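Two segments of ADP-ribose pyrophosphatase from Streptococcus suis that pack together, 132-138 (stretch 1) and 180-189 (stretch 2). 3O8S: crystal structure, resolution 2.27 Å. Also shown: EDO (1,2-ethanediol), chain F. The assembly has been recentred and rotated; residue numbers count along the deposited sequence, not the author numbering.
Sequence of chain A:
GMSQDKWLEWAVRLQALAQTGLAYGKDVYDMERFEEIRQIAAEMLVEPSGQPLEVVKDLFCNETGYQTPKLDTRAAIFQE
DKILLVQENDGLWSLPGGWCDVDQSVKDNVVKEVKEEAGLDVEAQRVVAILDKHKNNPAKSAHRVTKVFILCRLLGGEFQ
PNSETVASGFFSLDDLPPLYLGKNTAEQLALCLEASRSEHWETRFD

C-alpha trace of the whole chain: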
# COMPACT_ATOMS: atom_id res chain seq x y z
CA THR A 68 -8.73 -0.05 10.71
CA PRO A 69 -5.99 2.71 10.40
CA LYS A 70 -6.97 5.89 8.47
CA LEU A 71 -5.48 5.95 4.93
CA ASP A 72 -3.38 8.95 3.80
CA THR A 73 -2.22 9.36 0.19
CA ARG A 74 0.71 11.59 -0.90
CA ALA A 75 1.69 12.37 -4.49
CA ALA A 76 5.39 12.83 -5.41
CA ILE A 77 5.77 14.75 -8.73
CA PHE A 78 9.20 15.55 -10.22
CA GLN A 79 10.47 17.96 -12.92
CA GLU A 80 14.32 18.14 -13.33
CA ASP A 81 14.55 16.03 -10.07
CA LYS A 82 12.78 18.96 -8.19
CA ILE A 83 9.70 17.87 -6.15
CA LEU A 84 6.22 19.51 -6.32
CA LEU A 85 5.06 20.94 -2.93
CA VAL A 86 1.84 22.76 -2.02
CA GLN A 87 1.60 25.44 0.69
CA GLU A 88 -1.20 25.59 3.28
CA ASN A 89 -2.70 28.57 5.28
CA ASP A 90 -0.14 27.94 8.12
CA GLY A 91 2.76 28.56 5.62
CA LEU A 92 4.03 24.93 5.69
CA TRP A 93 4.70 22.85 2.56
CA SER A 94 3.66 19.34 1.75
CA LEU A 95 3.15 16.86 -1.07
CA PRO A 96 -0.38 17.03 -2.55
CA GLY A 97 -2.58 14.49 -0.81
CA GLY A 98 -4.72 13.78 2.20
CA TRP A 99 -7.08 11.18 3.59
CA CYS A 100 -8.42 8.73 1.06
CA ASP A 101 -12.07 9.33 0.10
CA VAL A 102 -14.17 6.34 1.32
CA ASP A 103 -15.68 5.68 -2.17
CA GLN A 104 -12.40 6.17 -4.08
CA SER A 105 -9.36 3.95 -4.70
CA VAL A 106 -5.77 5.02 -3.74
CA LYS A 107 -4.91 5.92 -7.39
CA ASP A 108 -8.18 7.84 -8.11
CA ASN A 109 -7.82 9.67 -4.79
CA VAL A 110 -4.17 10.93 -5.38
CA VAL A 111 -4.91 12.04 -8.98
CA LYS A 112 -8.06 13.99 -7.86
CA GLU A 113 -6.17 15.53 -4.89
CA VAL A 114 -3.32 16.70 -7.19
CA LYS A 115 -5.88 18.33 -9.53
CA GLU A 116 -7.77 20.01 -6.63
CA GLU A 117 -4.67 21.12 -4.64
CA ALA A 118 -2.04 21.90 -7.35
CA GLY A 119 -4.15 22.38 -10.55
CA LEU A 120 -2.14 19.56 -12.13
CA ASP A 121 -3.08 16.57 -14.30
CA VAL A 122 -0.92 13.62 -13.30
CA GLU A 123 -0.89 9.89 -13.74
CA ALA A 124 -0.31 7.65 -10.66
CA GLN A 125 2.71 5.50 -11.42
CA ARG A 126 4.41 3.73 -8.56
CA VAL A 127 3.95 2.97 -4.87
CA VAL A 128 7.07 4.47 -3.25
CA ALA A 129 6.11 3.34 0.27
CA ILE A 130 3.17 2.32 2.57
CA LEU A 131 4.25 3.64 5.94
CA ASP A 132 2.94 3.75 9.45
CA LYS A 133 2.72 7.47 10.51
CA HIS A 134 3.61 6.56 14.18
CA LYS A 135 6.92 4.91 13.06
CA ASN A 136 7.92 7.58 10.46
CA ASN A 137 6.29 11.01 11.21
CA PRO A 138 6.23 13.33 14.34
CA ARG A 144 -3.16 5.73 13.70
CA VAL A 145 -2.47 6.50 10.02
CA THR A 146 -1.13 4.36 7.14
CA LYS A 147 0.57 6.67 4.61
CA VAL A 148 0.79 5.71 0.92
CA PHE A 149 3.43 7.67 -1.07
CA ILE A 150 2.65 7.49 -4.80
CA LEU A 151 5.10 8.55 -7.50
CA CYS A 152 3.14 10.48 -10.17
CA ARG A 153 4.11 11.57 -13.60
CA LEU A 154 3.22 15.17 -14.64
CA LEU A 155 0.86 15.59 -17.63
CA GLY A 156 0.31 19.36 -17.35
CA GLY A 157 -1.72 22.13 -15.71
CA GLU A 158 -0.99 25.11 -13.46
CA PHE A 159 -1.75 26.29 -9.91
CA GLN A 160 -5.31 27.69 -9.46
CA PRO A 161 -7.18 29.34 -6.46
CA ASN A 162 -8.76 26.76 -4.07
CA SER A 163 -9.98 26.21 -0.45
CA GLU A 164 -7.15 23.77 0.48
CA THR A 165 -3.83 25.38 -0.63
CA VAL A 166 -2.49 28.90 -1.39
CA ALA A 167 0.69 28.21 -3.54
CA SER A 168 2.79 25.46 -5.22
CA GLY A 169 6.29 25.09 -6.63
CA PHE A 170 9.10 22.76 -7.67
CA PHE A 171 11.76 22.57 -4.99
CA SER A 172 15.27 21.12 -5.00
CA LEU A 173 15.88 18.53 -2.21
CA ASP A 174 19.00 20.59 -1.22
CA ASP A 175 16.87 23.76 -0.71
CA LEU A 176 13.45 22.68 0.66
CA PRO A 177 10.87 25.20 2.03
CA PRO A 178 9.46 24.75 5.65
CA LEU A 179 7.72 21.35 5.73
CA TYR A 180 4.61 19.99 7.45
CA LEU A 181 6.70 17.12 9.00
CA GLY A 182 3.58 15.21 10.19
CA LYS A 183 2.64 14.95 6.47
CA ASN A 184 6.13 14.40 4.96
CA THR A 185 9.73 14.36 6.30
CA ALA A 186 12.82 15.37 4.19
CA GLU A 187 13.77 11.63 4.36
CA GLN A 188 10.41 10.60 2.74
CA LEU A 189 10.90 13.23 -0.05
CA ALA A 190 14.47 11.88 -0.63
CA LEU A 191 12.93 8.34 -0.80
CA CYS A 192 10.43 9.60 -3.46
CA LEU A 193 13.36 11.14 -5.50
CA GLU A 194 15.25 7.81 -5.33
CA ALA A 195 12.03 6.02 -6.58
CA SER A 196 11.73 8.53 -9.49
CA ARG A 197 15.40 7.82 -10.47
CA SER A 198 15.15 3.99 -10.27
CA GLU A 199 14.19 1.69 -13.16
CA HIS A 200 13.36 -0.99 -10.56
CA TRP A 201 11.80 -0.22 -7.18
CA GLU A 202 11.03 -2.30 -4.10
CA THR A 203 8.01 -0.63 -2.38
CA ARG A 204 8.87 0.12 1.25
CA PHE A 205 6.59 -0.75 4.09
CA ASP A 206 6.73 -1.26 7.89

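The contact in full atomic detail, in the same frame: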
# COMPACT_ATOMS: atom_id res chain seq x y z
N ASP A 132 3.65 3.46 8.23
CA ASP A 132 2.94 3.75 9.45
C ASP A 132 3.40 5.11 9.96
O ASP A 132 4.59 5.28 10.25
CB ASP A 132 3.21 2.62 10.44
CG ASP A 132 2.55 2.84 11.77
OD1 ASP A 132 1.31 2.74 11.85
OD2 ASP A 132 3.28 3.11 12.74
N LYS A 133 2.48 6.10 10.00
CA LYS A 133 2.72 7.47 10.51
C LYS A 133 3.48 7.47 11.86
O LYS A 133 4.47 8.18 11.99
CB LYS A 133 1.40 8.25 10.66
CG LYS A 133 1.62 9.73 10.96
CD LYS A 133 0.33 10.47 11.19
CE LYS A 133 0.57 11.95 11.37
NZ LYS A 133 -0.67 12.66 11.77
N HIS A 134 3.01 6.65 12.83
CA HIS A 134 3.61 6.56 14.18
C HIS A 134 5.11 6.20 14.15
O HIS A 134 5.86 6.71 14.97
CB HIS A 134 2.86 5.54 15.04
CG HIS A 134 3.31 5.50 16.47
ND1 HIS A 134 3.88 4.36 17.01
CD2 HIS A 134 3.28 6.47 17.41
CE1 HIS A 134 4.15 4.66 18.27
NE2 HIS A 134 3.81 5.92 18.56
N LYS A 135 5.53 5.36 13.19
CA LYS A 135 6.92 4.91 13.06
C LYS A 135 7.79 5.85 12.22
O LYS A 135 9.02 5.77 12.32
CB LYS A 135 6.96 3.51 12.43
CG LYS A 135 6.48 2.38 13.32
CD LYS A 135 6.60 1.05 12.59
CE LYS A 135 5.88 -0.07 13.28
NZ LYS A 135 6.15 -1.37 12.61
N ASN A 136 7.18 6.74 11.41
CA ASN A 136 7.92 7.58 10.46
C ASN A 136 7.69 9.10 10.55
O ASN A 136 8.51 9.84 9.99
CB ASN A 136 7.56 7.13 9.03
CG ASN A 136 7.95 5.70 8.74
OD1 ASN A 136 9.07 5.41 8.32
ND2 ASN A 136 7.05 4.76 9.02
N ASN A 137 6.59 9.56 11.16
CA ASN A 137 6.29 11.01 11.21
C ASN A 137 6.04 11.51 12.65
O ASN A 137 5.52 10.74 13.46
CB ASN A 137 5.11 11.35 10.29
CG ASN A 137 5.35 10.96 8.85
OD1 ASN A 137 5.29 9.78 8.48
ND2 ASN A 137 5.68 11.94 8.02
N PRO A 138 6.39 12.79 12.96
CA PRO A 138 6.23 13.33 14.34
C PRO A 138 4.87 13.08 15.01
O PRO A 138 3.85 13.66 14.63
CB PRO A 138 6.47 14.83 14.16
CG PRO A 138 7.39 14.92 13.03
CD PRO A 138 7.05 13.79 12.09
N TYR A 180 5.59 20.50 6.50
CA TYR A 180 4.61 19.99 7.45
C TYR A 180 5.11 18.55 7.68
O TYR A 180 4.81 17.65 6.88
CB TYR A 180 3.18 20.08 6.85
CG TYR A 180 2.02 19.90 7.83
CD1 TYR A 180 2.04 18.90 8.79
CD2 TYR A 180 0.86 20.66 7.70
CE1 TYR A 180 0.95 18.68 9.64
CE2 TYR A 180 -0.24 20.45 8.53
CZ TYR A 180 -0.20 19.45 9.49
OH TYR A 180 -1.28 19.23 10.29
N LEU A 181 5.99 18.37 8.69
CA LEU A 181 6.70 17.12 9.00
C LEU A 181 5.76 15.94 9.31
O LEU A 181 6.08 14.81 8.92
CB LEU A 181 7.74 17.31 10.11
CG LEU A 181 8.90 18.28 9.76
CD1 LEU A 181 9.71 18.64 10.98
CD2 LEU A 181 9.79 17.74 8.61
N GLY A 182 4.61 16.22 9.93
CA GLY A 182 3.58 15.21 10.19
C GLY A 182 3.03 14.60 8.91
O GLY A 182 2.59 13.45 8.90
N LYS A 183 3.10 15.36 7.80
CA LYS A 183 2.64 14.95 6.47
C LYS A 183 3.78 14.33 5.66
O LYS A 183 3.56 13.30 5.03
CB LYS A 183 2.03 16.13 5.71
CG LYS A 183 0.65 16.47 6.22
CD LYS A 183 0.03 17.63 5.51
CE LYS A 183 -1.36 17.81 6.04
NZ LYS A 183 -2.01 19.01 5.47
N ASN A 184 4.98 14.92 5.70
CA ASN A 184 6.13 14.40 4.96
C ASN A 184 7.45 14.93 5.53
O ASN A 184 7.62 16.13 5.65
CB ASN A 184 6.03 14.73 3.44
CG ASN A 184 5.42 16.10 3.14
OD1 ASN A 184 4.36 16.20 2.55
ND2 ASN A 184 6.05 17.18 3.60
N THR A 185 8.38 14.02 5.84
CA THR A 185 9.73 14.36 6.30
C THR A 185 10.63 14.56 5.07
O THR A 185 10.27 14.13 3.96
CB THR A 185 10.29 13.24 7.20
OG1 THR A 185 10.34 12.04 6.44
CG2 THR A 185 9.48 13.02 8.49
N ALA A 186 11.82 15.18 5.26
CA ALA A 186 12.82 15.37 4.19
C ALA A 186 13.29 13.99 3.67
O ALA A 186 13.46 13.80 2.46
CB ALA A 186 13.99 16.19 4.73
N GLU A 187 13.38 13.02 4.59
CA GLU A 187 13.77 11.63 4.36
C GLU A 187 12.78 10.96 3.39
O GLU A 187 13.22 10.31 2.42
CB GLU A 187 13.83 10.85 5.69
CG GLU A 187 14.94 11.29 6.65
CD GLU A 187 14.80 12.58 7.44
OE1 GLU A 187 13.68 12.90 7.89
OE2 GLU A 187 15.83 13.26 7.64
N GLN A 188 11.45 11.15 3.62
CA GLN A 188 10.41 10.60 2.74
C GLN A 188 10.46 11.23 1.35
O GLN A 188 10.28 10.53 0.37
CB GLN A 188 9.00 10.73 3.35
CG GLN A 188 8.82 9.79 4.57
CD GLN A 188 7.64 10.12 5.46
OE1 GLN A 188 7.08 11.21 5.44
NE2 GLN A 188 7.23 9.16 6.27
N LEU A 189 10.75 12.54 1.26
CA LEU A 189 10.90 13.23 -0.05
C LEU A 189 12.10 12.68 -0.80
O LEU A 189 12.00 12.43 -2.00
CB LEU A 189 11.03 14.76 0.12
CG LEU A 189 9.89 15.48 0.81
CD1 LEU A 189 10.03 16.99 0.65
CD2 LEU A 189 8.53 14.99 0.33
C1 EDO F . -2.84 20.09 1.45
O1 EDO F . -4.08 19.58 1.93
C2 EDO F . -1.87 18.93 1.25
O2 EDO F . -1.17 18.67 2.47
O HOH W 1 10.03 7.30 6.70
O HOH W 2 10.67 9.79 8.10

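Stretch 1 begins by organising itself before it touches anything. Asp132 caps the short helix 133-136: its OD2 accepts a weak bond from Lys135 N at 3.2 Å, while its carbonyl oxygen, Asp132 O, receives Asn136 ND2 at 2.8 Å. Neither Asp132 nor the exposed His134 and Lys135 reaches stretch 2; the residues that do are Lys133 and the three that close the segment.

Lys133 sets out sideways, yet its fully extended chain, with all four chi angles t, brings its far end closer, and Lys133 CE lies 3.5 Å from Gly182 O. This is a contact of the aliphatic chain with a backbone oxygen. Gly182 packs here without a side chain, although there is room for a CB, which would point away from stretch 1, so the geometry alone does not demand glycine.

Asn136 points toward stretch 2 but makes no direct hydrogen bond to it. Its CB rests 3.4 Å from Gln188 NE2, and water carries the polar link instead. One water donates to Asn136 OD1 at 2.7 Å and accepts a weak bond from Gln188 NE2 at 3.4 Å; another joins Asn136 O, at 2.9 Å, to Thr185 OG1, at 2.8 Å. The methyl Thr185 CG2 packs 3.6 Å from Asn136 O.

Asn137, where the chain leaves helical geometry, is the buried centre of the contact. Its amide pairs with that of Gln188: Gln188 NE2 donates to Asn137 OD1 at 3.0 Å, and Asn137 ND2 donates to Gln188 OE1, also at 3.0 Å. The two bonds close a ring between complementary amides. Asn137 ND2 also donates to Leu181 O at 3.0 Å, nearly straight at 172°, so both of its N-H groups are used and stretch 1 is tied to backbone as well as side chain.

Gln188 is also bonded within its own stretch. Its OE1 also accepts from Thr185 N at 3.1 Å, and Gln188 N donates to the capping oxygen Thr185 OG1 at 3.2 Å. This capping bond and the bond from Thr185 N together tie the start of helix 186-189 to the residue whose amide meets Asn137.

Pro138 finishes the contact near the surface. Its CG meets Leu181 CB at 3.8 Å, and Pro138 CD lies 3.5 Å from Leu181 O, the same carbonyl that Asn137 binds. The rule to read is economical: one buried amide, satisfied by a side chain and a carbonyl, flanked in sequence by water-mediated links at Asn136 and apolar packing at Pro138.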